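Local coordinates for YjbQ family protein (Sulfolobus tokodaii, PDB 1VE0) that is of unknown function but binds zinc ions and belongs to the UPF0047 (YjbQ) family, at residues A[5-10]-A[124-129]; A[20-25]-A[111-116]; A[48-53]-A[106-111]. One frame throughout, in Å; residues are numbered along the deposited sequence.

Contact 1: residues A[5-10]-A[124-129]. With SO4 (sulfate ion), chain B.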
loop_
_atom_site.group_PDB
_atom_site.type_symbol
_atom_site.label_atom_id
_atom_site.label_comp_id
_atom_site.label_asym_id
_atom_site.label_seq_id
_atom_site.Cartn_x
_atom_site.Cartn_y
_atom_site.Cartn_z
ATOM N N SER A 5 -20.974 2.656 -1.620
ATOM C CA SER A 5 -20.310 1.494 -2.191
ATOM C C SER A 5 -20.763 1.380 -3.629
ATOM O O SER A 5 -21.945 1.146 -3.893
ATOM C CB SER A 5 -20.701 0.223 -1.435
ATOM O OG SER A 5 -20.429 0.349 -0.054
ATOM N N LYS A 6 -19.833 1.558 -4.561
ATOM C CA LYS A 6 -20.172 1.472 -5.973
ATOM C C LYS A 6 -19.084 0.778 -6.768
ATOM O O LYS A 6 -17.889 1.041 -6.567
ATOM C CB LYS A 6 -20.430 2.869 -6.550
ATOM C CG LYS A 6 -21.637 3.557 -5.938
ATOM C CD LYS A 6 -22.306 4.522 -6.918
ATOM C CE LYS A 6 -21.544 5.833 -7.060
ATOM N NZ LYS A 6 -21.733 6.769 -5.900
ATOM N N GLU A 7 -19.505 -0.101 -7.676
ATOM C CA GLU A 7 -18.579 -0.855 -8.510
ATOM C C GLU A 7 -18.743 -0.520 -9.985
ATOM O O GLU A 7 -19.829 -0.150 -10.423
ATOM C CB GLU A 7 -18.810 -2.359 -8.331
ATOM C CG GLU A 7 -18.553 -2.891 -6.927
ATOM C CD GLU A 7 -18.711 -4.404 -6.836
ATOM O OE1 GLU A 7 -18.312 -4.986 -5.805
ATOM O OE2 GLU A 7 -19.235 -5.014 -7.793
ATOM N N PHE A 8 -17.657 -0.633 -10.742
ATOM C CA PHE A 8 -17.698 -0.420 -12.182
ATOM C C PHE A 8 -16.679 -1.385 -12.778
ATOM O O PHE A 8 -15.802 -1.872 -12.063
ATOM C CB PHE A 8 -17.390 1.037 -12.553
ATOM C CG PHE A 8 -16.012 1.509 -12.156
ATOM C CD1 PHE A 8 -14.908 1.236 -12.963
ATOM C CD2 PHE A 8 -15.829 2.266 -10.996
ATOM C CE1 PHE A 8 -13.636 1.712 -12.628
ATOM C CE2 PHE A 8 -14.557 2.751 -10.646
ATOM C CZ PHE A 8 -13.460 2.473 -11.465
ATOM N N THR A 9 -16.807 -1.695 -14.067
ATOM C CA THR A 9 -15.881 -2.624 -14.715
ATOM C C THR A 9 -15.096 -1.957 -15.836
ATOM O O THR A 9 -15.539 -0.978 -16.427
ATOM C CB THR A 9 -16.613 -3.842 -15.342
ATOM O OG1 THR A 9 -17.514 -3.382 -16.356
ATOM C CG2 THR A 9 -17.394 -4.616 -14.296
ATOM N N VAL A 10 -13.915 -2.488 -16.109
ATOM C CA VAL A 10 -13.087 -1.982 -17.182
ATOM C C VAL A 10 -12.538 -3.211 -17.870
ATOM O O VAL A 10 -12.208 -4.206 -17.222
ATOM C CB VAL A 10 -11.916 -1.105 -16.678
ATOM C CG1 VAL A 10 -12.457 0.145 -15.996
ATOM C CG2 VAL A 10 -11.042 -1.895 -15.727
ATOM N N THR A 124 -12.190 -8.682 -17.897
ATOM C CA THR A 124 -13.100 -7.634 -17.464
ATOM C C THR A 124 -12.793 -7.563 -15.978
ATOM O O THR A 124 -12.987 -8.536 -15.248
ATOM C CB THR A 124 -14.581 -7.994 -17.672
ATOM O OG1 THR A 124 -14.885 -7.959 -19.072
ATOM C CG2 THR A 124 -15.476 -6.984 -16.952
ATOM N N ARG A 125 -12.264 -6.426 -15.544
ATOM C CA ARG A 125 -11.921 -6.245 -14.150
ATOM C C ARG A 125 -12.950 -5.385 -13.459
ATOM O O ARG A 125 -13.468 -4.421 -14.031
ATOM C CB ARG A 125 -10.542 -5.592 -14.017
ATOM C CG ARG A 125 -9.415 -6.423 -14.606
ATOM C CD ARG A 125 -9.351 -7.801 -13.936
ATOM N NE ARG A 125 -8.056 -8.440 -14.153
ATOM C CZ ARG A 125 -7.589 -9.433 -13.403
ATOM N NH1 ARG A 125 -6.399 -9.960 -13.657
ATOM N NH2 ARG A 125 -8.317 -9.900 -12.394
ATOM N N THR A 126 -13.244 -5.728 -12.216
ATOM C CA THR A 126 -14.211 -4.960 -11.457
ATOM C C THR A 126 -13.499 -4.110 -10.415
ATOM O O THR A 126 -12.606 -4.594 -9.718
ATOM C CB THR A 126 -15.194 -5.884 -10.739
ATOM O OG1 THR A 126 -15.907 -6.657 -11.711
ATOM C CG2 THR A 126 -16.184 -5.070 -9.907
ATOM N N VAL A 127 -13.891 -2.846 -10.320
ATOM C CA VAL A 127 -13.311 -1.951 -9.328
ATOM C C VAL A 127 -14.377 -1.532 -8.327
ATOM O O VAL A 127 -15.462 -1.092 -8.709
ATOM C CB VAL A 127 -12.731 -0.666 -9.974
ATOM C CG1 VAL A 127 -12.196 0.274 -8.880
ATOM C CG2 VAL A 127 -11.617 -1.026 -10.940
ATOM N N LEU A 128 -14.093 -1.702 -7.045
ATOM C CA LEU A 128 -15.031 -1.262 -6.017
ATOM C C LEU A 128 -14.531 0.054 -5.409
ATOM O O LEU A 128 -13.356 0.164 -5.020
ATOM C CB LEU A 128 -15.149 -2.312 -4.903
ATOM C CG LEU A 128 -15.733 -1.832 -3.570
ATOM C CD1 LEU A 128 -17.218 -1.473 -3.717
ATOM C CD2 LEU A 128 -15.545 -2.928 -2.527
ATOM N N VAL A 129 -15.400 1.058 -5.361
ATOM C CA VAL A 129 -15.049 2.325 -4.740
ATOM C C VAL A 129 -15.946 2.423 -3.510
ATOM O O VAL A 129 -17.171 2.579 -3.605
ATOM C CB VAL A 129 -15.296 3.538 -5.662
ATOM C CG1 VAL A 129 -14.851 4.820 -4.941
ATOM C CG2 VAL A 129 -14.513 3.371 -6.980
HETATM S S SO4 B . -8.331 -12.782 -9.873
HETATM O O1 SO4 B . -9.759 -12.486 -10.122
HETATM O O2 SO4 B . -7.522 -11.599 -10.176
HETATM O O3 SO4 B . -7.922 -13.890 -10.752
HETATM O O4 SO4 B . -8.137 -13.148 -8.455
#
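An antiparallel strand pair sets K6, F8 and V10 against V129, V127 and R125, joining one edge strand of the chain's five-stranded sheet, 2-11, to its neighbour 124-133. Each of these pairs closes a two-bond ring; at the middle one V127 N reaches F8 O over 2.8 Å. F8 takes the crowded position, CG between the backbone N and the carbonyl carbon (chi1 62°), and this lays its ring alongside V127. The isopropyl group sits over one face, off centre toward the rim, with V127 CB 3.6 Å from F8 CZ in a CH-pi contact. V129 CG2 meets the ring edge instead, 3.7 Å from F8 CE2. Q24 and V25 of helix 22-28 also touch this ring, and an alanine here would probably uncover V127, leave V129 CG2 without its neighbour at the ring edge, and open a gap beneath that helix. On the other face of the sheet E7 CG rests on L128 CD1 at 3.8 Å, and T9 CG2 approaches T126 OG1 at 3.6 Å. R125 bends at chi2 and leads away: its NH2 donates to sulfate O2 over 2.9 Å, NE pairs with E118 and NH1 with T45. The pair thus joins the F8, V10, V127 and V129 patch beside the helix to R125, which with H43, T44, T45 and R123 holds a sulfate probably from the crystallisation liquor.

Contact 2: residues A[20-25]-A[111-116]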
loop_
_atom_site.group_PDB
_atom_site.type_symbol
_atom_site.label_atom_id
_atom_site.label_comp_id
_atom_site.label_asym_id
_atom_site.label_seq_id
_atom_site.Cartn_x
_atom_site.Cartn_y
_atom_site.Cartn_z
ATOM N N ASP A 20 -6.315 4.323 -17.074
ATOM C CA ASP A 20 -6.615 5.476 -16.228
ATOM C C ASP A 20 -8.104 5.370 -15.885
ATOM O O ASP A 20 -8.952 5.510 -16.764
ATOM C CB ASP A 20 -6.339 6.772 -16.998
ATOM C CG ASP A 20 -6.482 8.012 -16.131
ATOM O OD1 ASP A 20 -7.239 7.976 -15.143
ATOM O OD2 ASP A 20 -5.844 9.037 -16.454
ATOM N N ILE A 21 -8.426 5.120 -14.619
ATOM C CA ILE A 21 -9.821 4.971 -14.217
ATOM C C ILE A 21 -10.343 6.132 -13.385
ATOM O O ILE A 21 -11.397 6.036 -12.770
ATOM C CB ILE A 21 -10.036 3.649 -13.422
ATOM C CG1 ILE A 21 -9.090 3.598 -12.209
ATOM C CG2 ILE A 21 -9.769 2.457 -14.330
ATOM C CD1 ILE A 21 -9.352 2.414 -11.273
ATOM N N THR A 22 -9.606 7.238 -13.381
ATOM C CA THR A 22 -9.987 8.411 -12.598
ATOM C C THR A 22 -11.427 8.888 -12.815
ATOM O O THR A 22 -12.151 9.147 -11.855
ATOM C CB THR A 22 -9.058 9.593 -12.898
ATOM O OG1 THR A 22 -7.694 9.148 -12.892
ATOM C CG2 THR A 22 -9.234 10.681 -11.846
ATOM N N GLU A 23 -11.844 9.014 -14.069
ATOM C CA GLU A 23 -13.202 9.487 -14.347
ATOM C C GLU A 23 -14.276 8.584 -13.745
ATOM O O GLU A 23 -15.261 9.075 -13.169
ATOM C CB GLU A 23 -13.423 9.627 -15.861
ATOM C CG GLU A 23 -12.397 10.514 -16.555
ATOM C CD GLU A 23 -12.365 11.933 -15.991
ATOM O OE1 GLU A 23 -11.347 12.640 -16.194
ATOM O OE2 GLU A 23 -13.363 12.347 -15.354
ATOM N N GLN A 24 -14.099 7.271 -13.873
ATOM C CA GLN A 24 -15.072 6.330 -13.324
ATOM C C GLN A 24 -15.096 6.423 -11.808
ATOM O O GLN A 24 -16.153 6.278 -11.189
ATOM C CB GLN A 24 -14.754 4.885 -13.740
ATOM C CG GLN A 24 -14.770 4.639 -15.249
ATOM C CD GLN A 24 -13.385 4.744 -15.873
ATOM O OE1 GLN A 24 -12.697 5.763 -15.742
ATOM N NE2 GLN A 24 -12.971 3.687 -16.559
ATOM N N VAL A 25 -13.938 6.660 -11.196
ATOM C CA VAL A 25 -13.924 6.787 -9.746
ATOM C C VAL A 25 -14.610 8.088 -9.311
ATOM O O VAL A 25 -15.297 8.108 -8.288
ATOM C CB VAL A 25 -12.485 6.747 -9.154
ATOM C CG1 VAL A 25 -12.547 6.995 -7.650
ATOM C CG2 VAL A 25 -11.854 5.379 -9.394
ATOM N N TRP A 111 -0.369 15.986 -11.007
ATOM C CA TRP A 111 -0.128 14.854 -11.890
ATOM C C TRP A 111 -0.735 13.515 -11.462
ATOM O O TRP A 111 -0.424 12.498 -12.070
ATOM C CB TRP A 111 1.383 14.671 -12.080
ATOM C CG TRP A 111 2.102 15.949 -12.407
ATOM C CD1 TRP A 111 2.977 16.623 -11.607
ATOM C CD2 TRP A 111 1.963 16.732 -13.603
ATOM N NE1 TRP A 111 3.393 17.785 -12.228
ATOM C CE2 TRP A 111 2.785 17.876 -13.452
ATOM C CE3 TRP A 111 1.222 16.582 -14.784
ATOM C CZ2 TRP A 111 2.887 18.865 -14.440
ATOM C CZ3 TRP A 111 1.325 17.573 -15.770
ATOM C CH2 TRP A 111 2.151 18.696 -15.587
ATOM N N GLN A 112 -1.600 13.509 -10.449
ATOM C CA GLN A 112 -2.190 12.253 -9.981
ATOM C C GLN A 112 -3.432 11.764 -10.699
ATOM O O GLN A 112 -4.408 12.498 -10.886
ATOM C CB GLN A 112 -2.534 12.311 -8.489
ATOM C CG GLN A 112 -1.368 12.318 -7.544
ATOM C CD GLN A 112 -1.831 12.232 -6.112
ATOM O OE1 GLN A 112 -2.764 12.939 -5.707
ATOM N NE2 GLN A 112 -1.190 11.366 -5.328
ATOM N N ARG A 113 -3.394 10.493 -11.065
ATOM C CA ARG A 113 -4.513 9.836 -11.714
ATOM C C ARG A 113 -4.623 8.471 -11.025
ATOM O O ARG A 113 -3.654 7.966 -10.470
ATOM C CB ARG A 113 -4.240 9.651 -13.210
ATOM C CG ARG A 113 -3.991 10.975 -13.973
ATOM C CD ARG A 113 -5.219 11.863 -13.998
ATOM N NE ARG A 113 -6.265 11.326 -14.864
ATOM C CZ ARG A 113 -7.421 11.938 -15.115
ATOM N NH1 ARG A 113 -8.312 11.369 -15.916
ATOM N NH2 ARG A 113 -7.694 13.122 -14.567
ATOM N N ILE A 114 -5.810 7.899 -11.036
ATOM C CA ILE A 114 -6.034 6.599 -10.427
ATOM C C ILE A 114 -5.825 5.626 -11.577
ATOM O O ILE A 114 -6.493 5.714 -12.597
ATOM C CB ILE A 114 -7.454 6.516 -9.869
ATOM C CG1 ILE A 114 -7.641 7.640 -8.836
ATOM C CG2 ILE A 114 -7.688 5.130 -9.225
ATOM C CD1 ILE A 114 -9.046 7.759 -8.286
ATOM N N ILE A 115 -4.881 4.711 -11.414
ATOM C CA ILE A 115 -4.560 3.774 -12.481
ATOM C C ILE A 115 -4.712 2.300 -12.129
ATOM O O ILE A 115 -4.270 1.863 -11.064
ATOM C CB ILE A 115 -3.099 4.011 -12.939
ATOM C CG1 ILE A 115 -2.956 5.441 -13.473
ATOM C CG2 ILE A 115 -2.694 2.974 -13.977
ATOM C CD1 ILE A 115 -1.532 5.940 -13.520
ATOM N N LEU A 116 -5.337 1.531 -13.023
ATOM C CA LEU A 116 -5.448 0.085 -12.799
ATOM C C LEU A 116 -4.316 -0.572 -13.596
ATOM O O LEU A 116 -4.157 -0.298 -14.777
ATOM C CB LEU A 116 -6.799 -0.460 -13.281
ATOM C CG LEU A 116 -6.896 -1.991 -13.441
ATOM C CD1 LEU A 116 -6.735 -2.681 -12.101
ATOM C CD2 LEU A 116 -8.237 -2.350 -14.044
#
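The guanidinium of R113 has T22 OG1 over one face, 3.1 Å above its plane and off centre, while D20 OD2 and E23 OE1 come in at its edge. It belongs to a salt-bridge network at the start of helix 22-28, where D20 forms an Asx turn and I21 holds the N-cap position. R113 bends at chi2 and chi3 to fold back over T22. Its NE points straight at D20 OD2, 2.8 Å away and on the syn lone pair, although the carboxylate is turned 74° from the guanidinium. NH1 adds only weak bonds, to D20 OD2 and to E23 OE1. The other carboxylate oxygen, D20 OD1, is gripped twice by T22, with the backbone T22 N at 3.0 Å and T22 OG1 at 2.6 Å. That hydroxyl therefore gives its proton to D20 and accepts I114 N at 2.9 Å, relaying between the turn and strand 113-118. I114 O in turn takes the N-H of I21, so both polar backbone atoms of I114 are bound. Beneath this polar layer the I114 side chain runs inward: its CG2 lies 3.6 Å from I21 CG1, and its CD1 ends 3.6 Å from V25 CG1.

Contact 3: residues A[48-53]-A[106-111]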
loop_
_atom_site.group_PDB
_atom_site.type_symbol
_atom_site.label_atom_id
_atom_site.label_comp_id
_atom_site.label_asym_id
_atom_site.label_seq_id
_atom_site.Cartn_x
_atom_site.Cartn_y
_atom_site.Cartn_z
ATOM N N ILE A 48 -3.850 -1.496 -8.032
ATOM C CA ILE A 48 -4.237 -0.088 -8.145
ATOM C C ILE A 48 -3.085 0.781 -7.647
ATOM O O ILE A 48 -2.481 0.483 -6.618
ATOM C CB ILE A 48 -5.496 0.248 -7.261
ATOM C CG1 ILE A 48 -6.736 -0.519 -7.751
ATOM C CG2 ILE A 48 -5.770 1.753 -7.272
ATOM C CD1 ILE A 48 -7.223 -0.139 -9.154
ATOM N N ILE A 49 -2.762 1.831 -8.394
ATOM C CA ILE A 49 -1.715 2.765 -8.000
ATOM C C ILE A 49 -2.273 4.145 -8.280
ATOM O O ILE A 49 -3.230 4.268 -9.048
ATOM C CB ILE A 49 -0.405 2.650 -8.850
ATOM C CG1 ILE A 49 -0.689 3.030 -10.314
ATOM C CG2 ILE A 49 0.181 1.246 -8.766
ATOM C CD1 ILE A 49 0.553 3.057 -11.192
ATOM N N ILE A 50 -1.709 5.163 -7.628
ATOM C CA ILE A 50 -2.096 6.553 -7.873
ATOM C C ILE A 50 -0.821 7.197 -8.408
ATOM O O ILE A 50 0.146 7.356 -7.666
ATOM C CB ILE A 50 -2.491 7.329 -6.590
ATOM C CG1 ILE A 50 -3.572 6.586 -5.813
ATOM C CG2 ILE A 50 -2.993 8.740 -6.968
ATOM C CD1 ILE A 50 -4.823 6.289 -6.613
ATOM N N ASN A 51 -0.802 7.549 -9.692
ATOM C CA ASN A 51 0.381 8.178 -10.250
ATOM C C ASN A 51 0.099 8.939 -11.544
ATOM O O ASN A 51 -1.051 9.192 -11.874
ATOM C CB ASN A 51 1.479 7.131 -10.452
ATOM C CG ASN A 51 2.858 7.685 -10.153
ATOM O OD1 ASN A 51 3.492 8.287 -11.016
ATOM N ND2 ASN A 51 3.318 7.511 -8.913
ATOM N N GLU A 52 1.140 9.303 -12.284
ATOM C CA GLU A 52 0.915 10.072 -13.506
ATOM C C GLU A 52 0.611 9.172 -14.696
ATOM O O GLU A 52 1.315 8.194 -14.949
ATOM C CB GLU A 52 2.123 10.972 -13.803
ATOM C CG GLU A 52 1.895 11.925 -14.974
ATOM C CD GLU A 52 3.090 12.822 -15.270
ATOM O OE1 GLU A 52 3.061 13.525 -16.301
ATOM O OE2 GLU A 52 4.052 12.832 -14.475
ATOM N N ALA A 53 -0.450 9.499 -15.420
ATOM C CA ALA A 53 -0.837 8.696 -16.564
ATOM C C ALA A 53 -0.224 9.210 -17.865
ATOM O O ALA A 53 -0.888 9.237 -18.900
ATOM C CB ALA A 53 -2.351 8.660 -16.682
ATOM N N LEU A 106 -12.561 14.372 -6.061
ATOM C CA LEU A 106 -11.336 13.650 -5.720
ATOM C C LEU A 106 -10.251 14.709 -5.495
ATOM O O LEU A 106 -10.034 15.570 -6.340
ATOM C CB LEU A 106 -10.918 12.738 -6.870
ATOM C CG LEU A 106 -11.876 11.594 -7.207
ATOM C CD1 LEU A 106 -11.331 10.813 -8.413
ATOM C CD2 LEU A 106 -12.021 10.683 -5.993
ATOM N N ASP A 107 -9.568 14.638 -4.362
ATOM C CA ASP A 107 -8.521 15.592 -4.036
ATOM C C ASP A 107 -7.191 15.030 -4.547
ATOM O O ASP A 107 -6.442 14.381 -3.805
ATOM C CB ASP A 107 -8.504 15.808 -2.513
ATOM C CG ASP A 107 -7.495 16.854 -2.070
ATOM O OD1 ASP A 107 -7.157 17.737 -2.877
ATOM O OD2 ASP A 107 -7.057 16.803 -0.896
ATOM N N LEU A 108 -6.915 15.292 -5.824
ATOM C CA LEU A 108 -5.716 14.806 -6.500
ATOM C C LEU A 108 -4.683 15.888 -6.785
ATOM O O LEU A 108 -5.031 17.039 -7.049
ATOM C CB LEU A 108 -6.117 14.146 -7.831
ATOM C CG LEU A 108 -7.029 12.924 -7.685
ATOM C CD1 LEU A 108 -7.761 12.602 -8.998
ATOM C CD2 LEU A 108 -6.183 11.763 -7.222
ATOM N N GLY A 109 -3.410 15.494 -6.745
ATOM C CA GLY A 109 -2.328 16.417 -7.040
ATOM C C GLY A 109 -2.314 16.706 -8.527
ATOM O O GLY A 109 -3.021 16.053 -9.302
ATOM N N THR A 110 -1.518 17.691 -8.926
ATOM C CA THR A 110 -1.398 18.087 -10.329
ATOM C C THR A 110 -1.272 16.912 -11.305
ATOM O O THR A 110 -1.985 16.842 -12.303
ATOM C CB THR A 110 -0.160 19.003 -10.525
ATOM O OG1 THR A 110 -0.268 20.133 -9.657
ATOM C CG2 THR A 110 -0.064 19.497 -11.965
ATOM N N TRP A 111 -0.369 15.986 -11.007
ATOM C CA TRP A 111 -0.128 14.854 -11.890
ATOM C C TRP A 111 -0.735 13.515 -11.462
ATOM O O TRP A 111 -0.424 12.498 -12.070
ATOM C CB TRP A 111 1.383 14.671 -12.080
ATOM C CG TRP A 111 2.102 15.949 -12.407
ATOM C CD1 TRP A 111 2.977 16.623 -11.607
ATOM C CD2 TRP A 111 1.963 16.732 -13.603
ATOM N NE1 TRP A 111 3.393 17.785 -12.228
ATOM C CE2 TRP A 111 2.785 17.876 -13.452
ATOM C CE3 TRP A 111 1.222 16.582 -14.784
ATOM C CZ2 TRP A 111 2.887 18.865 -14.440
ATOM C CZ3 TRP A 111 1.325 17.573 -15.770
ATOM C CH2 TRP A 111 2.151 18.696 -15.587
#
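E52 and W111 lie side by side and point the same way, one just past the end of strand 46-51, the other in the loop that leads to strand 113-118. E52 is fully extended: CG is anti to the backbone N (chi1 -173°), and the rest of the chain runs straight on to the carboxylate. W111 CG is anti to the carbonyl carbon, beside the backbone N (chi1 -48°), which lets the indole run beside this chain. E52 OE2 comes 4.0 Å from W111 CB, and E52 OE1 3.9 Å from W111 CE3. The carboxylate and indole planes are only 25° apart, but the acid meets the ring obliquely and makes no hydrogen bond with it. Over one face of the indole sits the methyl of its chain neighbour, T110 CG2, 3.6 Å above the plane.

The backbones meet through W111 O, which receives a CA-H...O contact from E52 CA at 3.1 Å. N51 starts away from the loop at CB, and its OD1 accepts the N-H of the next residue, E52 N, at 2.9 Å. The same amide reaches H87 and T44 of the third subunit, so it bonds both to the backbone at the strand end and across the subunit interface. Farther back, I50 and L108 touch loosely, methyl to methyl, I50 CG2 standing 4.4 Å from L108 CD2.

E52 packs against H87 of the third subunit, and its side chain lies about 4 Å from a bound zinc ion. Both are zinc-binding residues of this protein, though no zinc is bound to E52 in this chain; its place is consistent with an acid held beside a metal site at a subunit interface.

In the fold
From the N terminus, strand 2-11 enters contact 1 and waits for its partner until strand 124-133, almost the whole chain later, closing the widest of the three loops. Contact 2 nests inside it, returning strand 113-118 to the start of helix 22-28. Contact 3 nests inside contact 2, bringing the loop after strand 105-106 against the end of strand 46-51; the two share W111, and none of the loops cross. Contacts 2 and 3 meet in the three-stranded sheet, where R113 N probably bonds to N51 O. V10 packs on L116 and F8 on V25, tying the five-stranded sheet of contact 1 to that smaller sheet and to the helix.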